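Local coordinates for protein putative pyrroline carboxylate reductase (Streptococcus pyogenes, PDB 2AHR) that probably catalyses the NAD(P)H-dependent reduction of 1-pyrroline-5-carboxylate to L-proline, the closing step of proline biosynthesis, and binds NADP through a Rossmann-type domain, at residues 7-12 against 55-60; 76-81 against 99-104; 84-89 against 104-109. All coordinates share one frame; numbering follows the deposited sequence.

From the N terminus, contact 1 comes first: it closes a loop of 42 residues, setting strand 5-9 against helix 54-58, and is finished before the other two begin. Contacts 2 and 3, closing over 17 and 14 intervening residues, cross, because their segments alternate along the chain: 76-81, 84-89, 99-104 and 104-109, with Gln104 common to both. Contact 3 pairs neighbouring strands of the central sheet, while contact 2 joins the end regions of the helices 73-77 and 95-102. The three also touch directly. Gln55 of contact 1 reaches the backbone of His81, Ile58 O receives Gln84 NE2, and Val102 of contact 2 packs on Ile86 and Leu108. All three segment pairs reach the NADP.

Contact 1 (7-12 against 55-60); sequences GIIGVG and QDLIDQ. With NAP (NADP nicotinamide-adenine-dinucleotide phosphate), chain S.
Leu57 is the wedge of this contact: it comes off its helix pointing at strand 5-9 and lays its forked end against the strand's backbone. Its CG stands anti to the backbone N (chi1 177°), which sends CG toward the strand, and chi2 of -55° turns both methyls onto it. Leu57 CD2 settles 3.4 Å from Gly7 CA, an approach possible because Gly7 has no side chain; a beta carbon there would run into Leu57 CD1. Ile9, two residues on along the strand, also points at the helix and crosses Leu57 obliquely. The touching branch is its longer one, with Ile9 CG1 4.0 Å from Leu57 CG. Farther out, Ile9 CD1 meets Ile58 CG1 loosely at 4.4 Å. Branched aliphatic side chains suit this buried seam, whereas Ile8 turns to the other side of the strand, onto Ile19 of helix 13-22. Within segment 55-60, Gln55 NE2 donates to Asp59 OD1 at 3.1 Å, arriving from above the carboxylate plane.

Beyond Ile9 the chain enters the glycine-rich turn. Gly10 CA lies 3.4 Å from N3A of the NADP adenine, and Gly12 CA is equally close to the ribose-linked O5B, where a side chain would collide. Gly12 is also the N-cap of the next helix. Strand, glycine turn and helix together form the dinucleotide-binding beginning of a Rossmann fold.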
# COMPACT_ATOMS: atom_id res chain seq x y z
N GLY E 7 -23.10 -27.35 -39.23
CA GLY E 7 -21.72 -27.04 -39.55
C GLY E 7 -21.10 -26.13 -38.51
O GLY E 7 -21.74 -25.19 -38.03
N ILE E 8 -19.84 -26.39 -38.17
CA ILE E 8 -19.11 -25.57 -37.21
C ILE E 8 -17.91 -24.91 -37.89
O ILE E 8 -17.03 -25.58 -38.42
CB ILE E 8 -18.64 -26.39 -35.96
CG1 ILE E 8 -19.82 -27.06 -35.25
CG2 ILE E 8 -17.92 -25.49 -34.96
CD1 ILE E 8 -20.07 -28.51 -35.65
N ILE E 9 -17.91 -23.58 -37.87
CA ILE E 9 -16.81 -22.81 -38.44
C ILE E 9 -15.86 -22.35 -37.33
O ILE E 9 -16.25 -21.59 -36.43
CB ILE E 9 -17.33 -21.60 -39.27
CG1 ILE E 9 -18.17 -22.08 -40.46
CG2 ILE E 9 -16.17 -20.72 -39.73
CD1 ILE E 9 -18.94 -20.98 -41.17
N GLY E 10 -14.62 -22.82 -37.40
CA GLY E 10 -13.64 -22.62 -36.34
C GLY E 10 -13.85 -23.60 -35.19
O GLY E 10 -14.88 -23.57 -34.52
N VAL E 11 -12.88 -24.48 -34.99
CA VAL E 11 -12.98 -25.51 -33.95
C VAL E 11 -11.73 -25.50 -33.09
O VAL E 11 -10.73 -26.18 -33.37
CB VAL E 11 -13.26 -26.92 -34.54
CG1 VAL E 11 -13.41 -27.96 -33.43
CG2 VAL E 11 -14.50 -26.91 -35.41
N GLY E 12 -11.79 -24.70 -32.04
CA GLY E 12 -10.72 -24.66 -31.05
C GLY E 12 -11.17 -25.41 -29.82
O GLY E 12 -12.01 -26.30 -29.89
N GLN E 55 -17.66 -21.57 -47.22
CA GLN E 55 -18.81 -21.50 -48.12
C GLN E 55 -19.31 -22.89 -48.46
O GLN E 55 -20.52 -23.13 -48.50
CB GLN E 55 -18.49 -20.68 -49.38
CG GLN E 55 -19.74 -20.16 -50.12
CD GLN E 55 -20.64 -19.27 -49.27
OE1 GLN E 55 -20.23 -18.20 -48.80
NE2 GLN E 55 -21.88 -19.69 -49.09
N ASP E 56 -18.37 -23.82 -48.69
CA ASP E 56 -18.68 -25.23 -48.93
C ASP E 56 -19.48 -25.81 -47.75
O ASP E 56 -20.48 -26.52 -47.95
CB ASP E 56 -17.39 -26.03 -49.18
CG ASP E 56 -17.65 -27.52 -49.46
OD1 ASP E 56 -17.05 -28.37 -48.76
OD2 ASP E 56 -18.43 -27.83 -50.39
N LEU E 57 -19.05 -25.48 -46.53
CA LEU E 57 -19.80 -25.76 -45.30
C LEU E 57 -21.22 -25.15 -45.36
O LEU E 57 -22.23 -25.87 -45.21
CB LEU E 57 -19.01 -25.23 -44.09
CG LEU E 57 -19.43 -25.25 -42.61
CD1 LEU E 57 -20.78 -24.58 -42.33
CD2 LEU E 57 -19.37 -26.65 -42.03
N ILE E 58 -21.29 -23.84 -45.59
CA ILE E 58 -22.57 -23.09 -45.58
C ILE E 58 -23.64 -23.65 -46.54
O ILE E 58 -24.83 -23.66 -46.20
CB ILE E 58 -22.35 -21.56 -45.83
CG1 ILE E 58 -21.48 -20.94 -44.73
CG2 ILE E 58 -23.69 -20.83 -45.87
CD1 ILE E 58 -20.81 -19.62 -45.13
N ASP E 59 -23.21 -24.12 -47.71
CA ASP E 59 -24.13 -24.55 -48.77
C ASP E 59 -24.90 -25.86 -48.52
O ASP E 59 -25.89 -26.14 -49.21
CB ASP E 59 -23.39 -24.59 -50.12
CG ASP E 59 -22.84 -23.22 -50.55
OD1 ASP E 59 -23.40 -22.16 -50.16
OD2 ASP E 59 -21.84 -23.20 -51.29
N GLN E 60 -24.47 -26.66 -47.54
CA GLN E 60 -25.10 -27.96 -47.26
C GLN E 60 -25.79 -28.10 -45.89
O GLN E 60 -26.45 -29.10 -45.61
CB GLN E 60 -24.06 -29.08 -47.44
CG GLN E 60 -22.70 -28.81 -46.78
CD GLN E 60 -21.70 -29.93 -46.98
OE1 GLN E 60 -20.54 -29.68 -47.34
NE2 GLN E 60 -22.13 -31.17 -46.75
PA NAP S . -9.17 -20.85 -29.51
O1A NAP S . -8.01 -19.96 -29.81
O2A NAP S . -8.74 -22.00 -28.67
O5B NAP S . -9.91 -21.37 -30.85
C5B NAP S . -10.09 -20.55 -31.99
C4B NAP S . -9.94 -21.44 -33.22
O4B NAP S . -10.37 -20.79 -34.40
C3B NAP S . -8.48 -21.86 -33.43
O3B NAP S . -8.42 -23.27 -33.38
C2B NAP S . -8.09 -21.32 -34.80
O2B NAP S . -7.39 -22.24 -35.62
C1B NAP S . -9.46 -21.10 -35.44
N9A NAP S . -9.38 -20.09 -36.53
C8A NAP S . -8.49 -19.04 -36.65
N7A NAP S . -8.76 -18.38 -37.81
C5A NAP S . -9.80 -19.00 -38.43
C6A NAP S . -10.46 -18.74 -39.63
N6A NAP S . -9.77 -18.15 -40.61
N1A NAP S . -11.51 -19.56 -40.00
C2A NAP S . -11.88 -20.63 -39.21
N3A NAP S . -11.22 -20.88 -38.03
C4A NAP S . -10.19 -20.07 -37.64
O3 NAP S . -10.36 -19.98 -28.82
PN NAP S . -11.49 -20.61 -27.85
O1N NAP S . -10.97 -20.49 -26.45
O2N NAP S . -11.96 -21.93 -28.33
O5D NAP S . -12.68 -19.53 -28.03
C5D NAP S . -13.53 -19.56 -29.15
C4D NAP S . -14.82 -18.79 -28.85
O4D NAP S . -15.48 -19.32 -27.71
C3D NAP S . -14.54 -17.32 -28.56
O3D NAP S . -15.43 -16.56 -29.34
C2D NAP S . -14.82 -17.12 -27.07
O2D NAP S . -15.37 -15.83 -26.85
C1D NAP S . -15.77 -18.29 -26.76
N1N NAP S . -15.67 -18.89 -25.40
C2N NAP S . -14.51 -19.51 -24.96
C3N NAP S . -14.46 -20.08 -23.69
C7N NAP S . -13.26 -20.87 -23.24
O7N NAP S . -13.34 -21.47 -21.97
N7N NAP S . -12.18 -20.99 -24.03
C4N NAP S . -15.59 -20.03 -22.86
C5N NAP S . -16.75 -19.42 -23.30
C6N NAP S . -16.77 -18.85 -24.58
P2B NAP S . -5.82 -22.62 -35.43
O1X NAP S . -5.40 -23.44 -36.64
O2X NAP S . -5.00 -21.35 -35.39
O3X NAP S . -5.62 -23.42 -34.16

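Contact 2 (76-81 against 99-104); sequences VLKPLH and ATFVGQ. With NAP (NADP nicotinamide-adenine-dinucleotide phosphate), chain S.
Apolar packing forms the inner part of this contact. Leu77 points its CB at the opposite helix, and Leu77 CB stands 4.2 Å from both Phe101 CB and Val102 CG2. These are loose contacts, appropriate for aliphatic groups packed between two helical ends.

Toward the surface, an aliphatic chain meets an aromatic edge. Lys78 runs extended beyond CG and crosses Phe101 obliquely, so that Lys78 CE lies in the plane of the ring, 3.6 Å from Phe101 CD1. The CE methylene does the touching here, while the ammonium continues past to a salt bridge with Glu74. Lysine suits such a place, since it can be greasy along its length and charged at its tip. The polar end of Thr100 likewise turns away, to the carbonyl of Arg97.

One water bridges the segments. It sits 3.0 Å from Leu80 O and 2.9 Å from Val102 O and can donate to either carbonyl, but other acceptors compete for its two protons.

Backbone bonds shape each side. Leu80 N returns to Leu77 O at 3.1 Å, closing a type I turn, and Gly103 N reaches Ala99 O at 2.7 Å. Gly103 then leaves the helix with positive phi, at angles where a side chain would crowd the carbonyl oxygen of Val102, so glycine suits the place.

Val76, on another side of helix 73-77, places CG2 3.8 Å from NADP N6A. Phe82 lies against both Leu77 and Val102; Phe101 continues onto Phe73, Leu80 rests on helix 54-58, and Ala99 and Val102 pack on Leu108 of strand 108-112.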
# COMPACT_ATOMS: atom_id res chain seq x y z
N VAL E 76 -13.53 -12.81 -41.08
CA VAL E 76 -13.93 -14.15 -41.52
C VAL E 76 -15.36 -14.22 -42.06
O VAL E 76 -15.62 -15.00 -42.96
CB VAL E 76 -13.69 -15.25 -40.40
CG1 VAL E 76 -14.10 -16.65 -40.87
CG2 VAL E 76 -12.21 -15.26 -39.94
N LEU E 77 -16.27 -13.41 -41.52
CA LEU E 77 -17.71 -13.56 -41.84
C LEU E 77 -18.22 -12.75 -43.03
O LEU E 77 -19.11 -13.21 -43.77
CB LEU E 77 -18.59 -13.28 -40.62
CG LEU E 77 -18.30 -14.07 -39.33
CD1 LEU E 77 -19.27 -13.65 -38.25
CD2 LEU E 77 -18.35 -15.57 -39.57
N LYS E 78 -17.69 -11.54 -43.21
CA LYS E 78 -18.19 -10.63 -44.24
C LYS E 78 -18.14 -11.22 -45.67
O LYS E 78 -19.16 -11.16 -46.38
CB LYS E 78 -17.53 -9.25 -44.14
CG LYS E 78 -18.02 -8.42 -42.97
CD LYS E 78 -17.93 -6.91 -43.22
CE LYS E 78 -18.54 -6.15 -42.04
NZ LYS E 78 -18.59 -4.66 -42.20
N PRO E 79 -16.99 -11.78 -46.10
CA PRO E 79 -16.93 -12.41 -47.44
C PRO E 79 -17.85 -13.62 -47.69
O PRO E 79 -17.97 -14.06 -48.83
CB PRO E 79 -15.46 -12.85 -47.57
CG PRO E 79 -14.94 -12.90 -46.18
CD PRO E 79 -15.67 -11.83 -45.43
N LEU E 80 -18.51 -14.13 -46.66
CA LEU E 80 -19.31 -15.35 -46.78
C LEU E 80 -20.79 -15.03 -47.05
O LEU E 80 -21.25 -13.94 -46.75
CB LEU E 80 -19.16 -16.20 -45.51
CG LEU E 80 -17.88 -17.02 -45.22
CD1 LEU E 80 -16.56 -16.39 -45.67
CD2 LEU E 80 -17.80 -17.37 -43.73
N HIS E 81 -21.54 -15.98 -47.60
CA HIS E 81 -22.98 -15.75 -47.81
C HIS E 81 -23.82 -16.77 -47.04
O HIS E 81 -23.93 -17.92 -47.44
CB HIS E 81 -23.37 -15.76 -49.31
CG HIS E 81 -22.37 -15.08 -50.20
ND1 HIS E 81 -22.44 -13.73 -50.50
CD2 HIS E 81 -21.30 -15.56 -50.87
CE1 HIS E 81 -21.44 -13.41 -51.31
NE2 HIS E 81 -20.74 -14.51 -51.56
N ALA E 99 -25.47 -9.34 -37.04
CA ALA E 99 -26.35 -9.11 -38.19
C ALA E 99 -25.72 -8.22 -39.25
O ALA E 99 -25.96 -8.42 -40.43
CB ALA E 99 -27.69 -8.54 -37.74
N THR E 100 -24.89 -7.25 -38.85
CA THR E 100 -24.19 -6.40 -39.83
C THR E 100 -23.08 -7.16 -40.56
O THR E 100 -22.71 -6.79 -41.68
CB THR E 100 -23.62 -5.05 -39.22
OG1 THR E 100 -22.39 -5.28 -38.51
CG2 THR E 100 -24.63 -4.36 -38.29
N PHE E 101 -22.55 -8.22 -39.94
CA PHE E 101 -21.47 -8.99 -40.55
C PHE E 101 -22.01 -10.04 -41.49
O PHE E 101 -21.30 -10.50 -42.38
CB PHE E 101 -20.62 -9.73 -39.52
CG PHE E 101 -19.93 -8.84 -38.51
CD1 PHE E 101 -19.31 -7.66 -38.90
CD2 PHE E 101 -19.87 -9.22 -37.19
CE1 PHE E 101 -18.67 -6.84 -37.96
CE2 PHE E 101 -19.22 -8.43 -36.25
CZ PHE E 101 -18.62 -7.23 -36.63
N VAL E 102 -23.28 -10.39 -41.31
CA VAL E 102 -23.84 -11.67 -41.74
C VAL E 102 -25.22 -11.57 -42.43
O VAL E 102 -25.59 -12.44 -43.22
CB VAL E 102 -23.84 -12.64 -40.52
CG1 VAL E 102 -25.22 -13.21 -40.21
CG2 VAL E 102 -22.76 -13.69 -40.65
N GLY E 103 -25.99 -10.52 -42.14
CA GLY E 103 -27.28 -10.34 -42.80
C GLY E 103 -28.44 -10.06 -41.87
O GLY E 103 -28.52 -10.61 -40.76
N GLN E 104 -29.36 -9.21 -42.34
CA GLN E 104 -30.49 -8.73 -41.55
C GLN E 104 -31.71 -9.62 -41.70
O GLN E 104 -32.76 -9.36 -41.08
CB GLN E 104 -30.85 -7.31 -41.99
CG GLN E 104 -29.71 -6.29 -41.83
CD GLN E 104 -29.43 -5.94 -40.38
OE1 GLN E 104 -30.28 -6.14 -39.50
NE2 GLN E 104 -28.24 -5.39 -40.12
PA NAP S . -9.17 -20.85 -29.51
O1A NAP S . -8.01 -19.96 -29.81
O2A NAP S . -8.74 -22.00 -28.67
O5B NAP S . -9.91 -21.37 -30.85
C5B NAP S . -10.09 -20.55 -31.99
C4B NAP S . -9.94 -21.44 -33.22
O4B NAP S . -10.37 -20.79 -34.40
C3B NAP S . -8.48 -21.86 -33.43
O3B NAP S . -8.42 -23.27 -33.38
C2B NAP S . -8.09 -21.32 -34.80
O2B NAP S . -7.39 -22.24 -35.62
C1B NAP S . -9.46 -21.10 -35.44
N9A NAP S . -9.38 -20.09 -36.53
C8A NAP S . -8.49 -19.04 -36.65
N7A NAP S . -8.76 -18.38 -37.81
C5A NAP S . -9.80 -19.00 -38.43
C6A NAP S . -10.46 -18.74 -39.63
N6A NAP S . -9.77 -18.15 -40.61
N1A NAP S . -11.51 -19.56 -40.00
C2A NAP S . -11.88 -20.63 -39.21
N3A NAP S . -11.22 -20.88 -38.03
C4A NAP S . -10.19 -20.07 -37.64
O3 NAP S . -10.36 -19.98 -28.82
PN NAP S . -11.49 -20.61 -27.85
O1N NAP S . -10.97 -20.49 -26.45
O2N NAP S . -11.96 -21.93 -28.33
O5D NAP S . -12.68 -19.53 -28.03
C5D NAP S . -13.53 -19.56 -29.15
C4D NAP S . -14.82 -18.79 -28.85
O4D NAP S . -15.48 -19.32 -27.71
C3D NAP S . -14.54 -17.32 -28.56
O3D NAP S . -15.43 -16.56 -29.34
C2D NAP S . -14.82 -17.12 -27.07
O2D NAP S . -15.37 -15.83 -26.85
C1D NAP S . -15.77 -18.29 -26.76
N1N NAP S . -15.67 -18.89 -25.40
C2N NAP S . -14.51 -19.51 -24.96
C3N NAP S . -14.46 -20.08 -23.69
C7N NAP S . -13.26 -20.87 -23.24
O7N NAP S . -13.34 -21.47 -21.97
N7N NAP S . -12.18 -20.99 -24.03
C4N NAP S . -15.59 -20.03 -22.86
C5N NAP S . -16.75 -19.42 -23.30
C6N NAP S . -16.77 -18.85 -24.58
P2B NAP S . -5.82 -22.62 -35.43
O1X NAP S . -5.40 -23.44 -36.64
O2X NAP S . -5.00 -21.35 -35.39
O3X NAP S . -5.62 -23.42 -34.16
O HOH W 1 -23.82 -13.39 -45.32

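Contact 3 (84-89 against 104-109); sequences QPIISM and QDLPLL. With NAP (NADP nicotinamide-adenine-dinucleotide phosphate), chain S.
The flat groups here are backbone peptides, which meet edge to edge in the sheet, with Ile86 and Leu108 on one face and Ile87 and Leu109 on the other. Ile86 N donates to Pro107 O at 3.3 Å, in the carbonyl plane. Leu109 N then meets Ile86 O at 2.9 Å, almost straight in line with the carbonyl, and Ser88 N grips Leu109 O just as closely. Ile86 thus bonds on both its N-H and its C=O to residues flanking its partner Leu108, the mark of parallel pairing.

On the first face Ile86 and Leu108 run alongside each other in the same direction, with Ile86 CB 3.8 Å from Leu108 CD2. Leu106 crosses Ile86 obliquely, its CD1 3.9 Å from Ile86 CD1. On the other, Ile87 CG1 meets Leu109 CB at 4.2 Å. Beta-branched isoleucine suits the extended backbone, and leucine's longer branch reaches across to it. Just before the strands, Pro85 CB and Pro107 CB touch at 4.1 Å. At the far end, selenomethionine Met89 puts CG 3.5 Å from NADP O4D, at the nicotinamide ribose.

The pair belongs to a beta-alpha-beta crossover: helix 95-102 joins the strands and packs over Ile86 and Leu108. Helix 134-145 lies on Ile87, Leu109 and both prolines, while strand 63-66 hydrogen-bonds to Pro85 and Ile87 on the opposite side of strand 86-88.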
# COMPACT_ATOMS: atom_id res chain seq x y z
N GLN E 84 -28.83 -19.83 -43.49
CA GLN E 84 -29.51 -20.54 -42.40
C GLN E 84 -29.30 -19.81 -41.08
O GLN E 84 -28.46 -18.91 -41.02
CB GLN E 84 -28.95 -21.96 -42.27
CG GLN E 84 -27.48 -21.99 -41.95
CD GLN E 84 -26.63 -21.71 -43.17
OE1 GLN E 84 -26.06 -20.62 -43.30
NE2 GLN E 84 -26.57 -22.67 -44.08
N PRO E 85 -30.06 -20.19 -40.02
CA PRO E 85 -29.81 -19.57 -38.71
C PRO E 85 -28.37 -19.82 -38.24
O PRO E 85 -27.76 -20.83 -38.60
CB PRO E 85 -30.83 -20.28 -37.80
CG PRO E 85 -31.90 -20.77 -38.72
CD PRO E 85 -31.15 -21.18 -39.96
N ILE E 86 -27.83 -18.89 -37.46
CA ILE E 86 -26.46 -18.99 -36.97
C ILE E 86 -26.44 -18.84 -35.45
O ILE E 86 -27.16 -18.01 -34.89
CB ILE E 86 -25.56 -17.91 -37.63
CG1 ILE E 86 -25.56 -18.05 -39.16
CG2 ILE E 86 -24.13 -17.98 -37.11
CD1 ILE E 86 -25.25 -16.74 -39.88
N ILE E 87 -25.60 -19.65 -34.81
CA ILE E 87 -25.32 -19.54 -33.38
C ILE E 87 -23.89 -19.05 -33.18
O ILE E 87 -22.94 -19.67 -33.66
CB ILE E 87 -25.49 -20.89 -32.64
CG1 ILE E 87 -26.90 -21.46 -32.84
CG2 ILE E 87 -25.16 -20.75 -31.14
CD1 ILE E 87 -26.99 -22.99 -32.59
N SER E 88 -23.76 -17.93 -32.47
CA SER E 88 -22.46 -17.43 -32.04
C SER E 88 -22.20 -17.79 -30.59
O SER E 88 -23.08 -17.63 -29.72
CB SER E 88 -22.38 -15.91 -32.23
OG SER E 88 -21.21 -15.35 -31.64
N MSE E 89 -20.99 -18.27 -30.32
CA MSE E 89 -20.58 -18.53 -28.92
C MSE E 89 -19.63 -17.44 -28.36
O MSE E 89 -19.15 -17.53 -27.23
CB MSE E 89 -20.01 -19.94 -28.76
CG MSE E 89 -18.56 -20.15 -29.17
SE MSE E 89 -17.95 -21.88 -28.99
CE MSE E 89 -19.22 -22.72 -29.94
N GLN E 104 -29.36 -9.21 -42.34
CA GLN E 104 -30.49 -8.73 -41.55
C GLN E 104 -31.71 -9.62 -41.70
O GLN E 104 -32.76 -9.36 -41.08
CB GLN E 104 -30.85 -7.31 -41.99
CG GLN E 104 -29.71 -6.29 -41.83
CD GLN E 104 -29.43 -5.94 -40.38
OE1 GLN E 104 -30.28 -6.14 -39.50
NE2 GLN E 104 -28.24 -5.39 -40.12
N ASP E 105 -31.58 -10.66 -42.52
CA ASP E 105 -32.67 -11.59 -42.78
C ASP E 105 -32.47 -12.97 -42.13
O ASP E 105 -33.22 -13.90 -42.41
CB ASP E 105 -32.92 -11.73 -44.29
CG ASP E 105 -31.69 -12.18 -45.06
OD1 ASP E 105 -30.55 -12.00 -44.57
OD2 ASP E 105 -31.86 -12.73 -46.17
N LEU E 106 -31.49 -13.09 -41.25
CA LEU E 106 -31.20 -14.38 -40.59
C LEU E 106 -31.64 -14.43 -39.12
O LEU E 106 -31.40 -13.48 -38.37
CB LEU E 106 -29.73 -14.74 -40.74
CG LEU E 106 -29.27 -14.86 -42.19
CD1 LEU E 106 -27.75 -14.93 -42.29
CD2 LEU E 106 -29.93 -16.05 -42.91
N PRO E 107 -32.30 -15.53 -38.72
CA PRO E 107 -32.47 -15.76 -37.29
C PRO E 107 -31.08 -15.99 -36.68
O PRO E 107 -30.33 -16.81 -37.19
CB PRO E 107 -33.32 -17.04 -37.23
CG PRO E 107 -33.99 -17.12 -38.62
CD PRO E 107 -32.93 -16.59 -39.53
N LEU E 108 -30.75 -15.25 -35.64
CA LEU E 108 -29.43 -15.37 -35.01
C LEU E 108 -29.56 -15.60 -33.52
O LEU E 108 -30.42 -15.00 -32.84
CB LEU E 108 -28.55 -14.13 -35.27
CG LEU E 108 -28.32 -13.65 -36.72
CD1 LEU E 108 -27.84 -12.22 -36.72
CD2 LEU E 108 -27.36 -14.57 -37.49
N LEU E 109 -28.70 -16.49 -33.03
CA LEU E 109 -28.70 -16.84 -31.61
C LEU E 109 -27.33 -16.69 -31.00
O LEU E 109 -26.31 -16.89 -31.67
CB LEU E 109 -29.21 -18.27 -31.39
CG LEU E 109 -30.65 -18.52 -31.84
CD1 LEU E 109 -30.64 -19.21 -33.21
CD2 LEU E 109 -31.43 -19.31 -30.81
PA NAP S . -9.17 -20.85 -29.51
O1A NAP S . -8.01 -19.96 -29.81
O2A NAP S . -8.74 -22.00 -28.67
O5B NAP S . -9.91 -21.37 -30.85
C5B NAP S . -10.09 -20.55 -31.99
C4B NAP S . -9.94 -21.44 -33.22
O4B NAP S . -10.37 -20.79 -34.40
C3B NAP S . -8.48 -21.86 -33.43
O3B NAP S . -8.42 -23.27 -33.38
C2B NAP S . -8.09 -21.32 -34.80
O2B NAP S . -7.39 -22.24 -35.62
C1B NAP S . -9.46 -21.10 -35.44
N9A NAP S . -9.38 -20.09 -36.53
C8A NAP S . -8.49 -19.04 -36.65
N7A NAP S . -8.76 -18.38 -37.81
C5A NAP S . -9.80 -19.00 -38.43
C6A NAP S . -10.46 -18.74 -39.63
N6A NAP S . -9.77 -18.15 -40.61
N1A NAP S . -11.51 -19.56 -40.00
C2A NAP S . -11.88 -20.63 -39.21
N3A NAP S . -11.22 -20.88 -38.03
C4A NAP S . -10.19 -20.07 -37.64
O3 NAP S . -10.36 -19.98 -28.82
PN NAP S . -11.49 -20.61 -27.85
O1N NAP S . -10.97 -20.49 -26.45
O2N NAP S . -11.96 -21.93 -28.33
O5D NAP S . -12.68 -19.53 -28.03
C5D NAP S . -13.53 -19.56 -29.15
C4D NAP S . -14.82 -18.79 -28.85
O4D NAP S . -15.48 -19.32 -27.71
C3D NAP S . -14.54 -17.32 -28.56
O3D NAP S . -15.43 -16.56 -29.34
C2D NAP S . -14.82 -17.12 -27.07
O2D NAP S . -15.37 -15.83 -26.85
C1D NAP S . -15.77 -18.29 -26.76
N1N NAP S . -15.67 -18.89 -25.40
C2N NAP S . -14.51 -19.51 -24.96
C3N NAP S . -14.46 -20.08 -23.69
C7N NAP S . -13.26 -20.87 -23.24
O7N NAP S . -13.34 -21.47 -21.97
N7N NAP S . -12.18 -20.99 -24.03
C4N NAP S . -15.59 -20.03 -22.86
C5N NAP S . -16.75 -19.42 -23.30
C6N NAP S . -16.77 -18.85 -24.58
P2B NAP S . -5.82 -22.62 -35.43
O1X NAP S . -5.40 -23.44 -36.64
O2X NAP S . -5.00 -21.35 -35.39
O3X NAP S . -5.62 -23.42 -34.16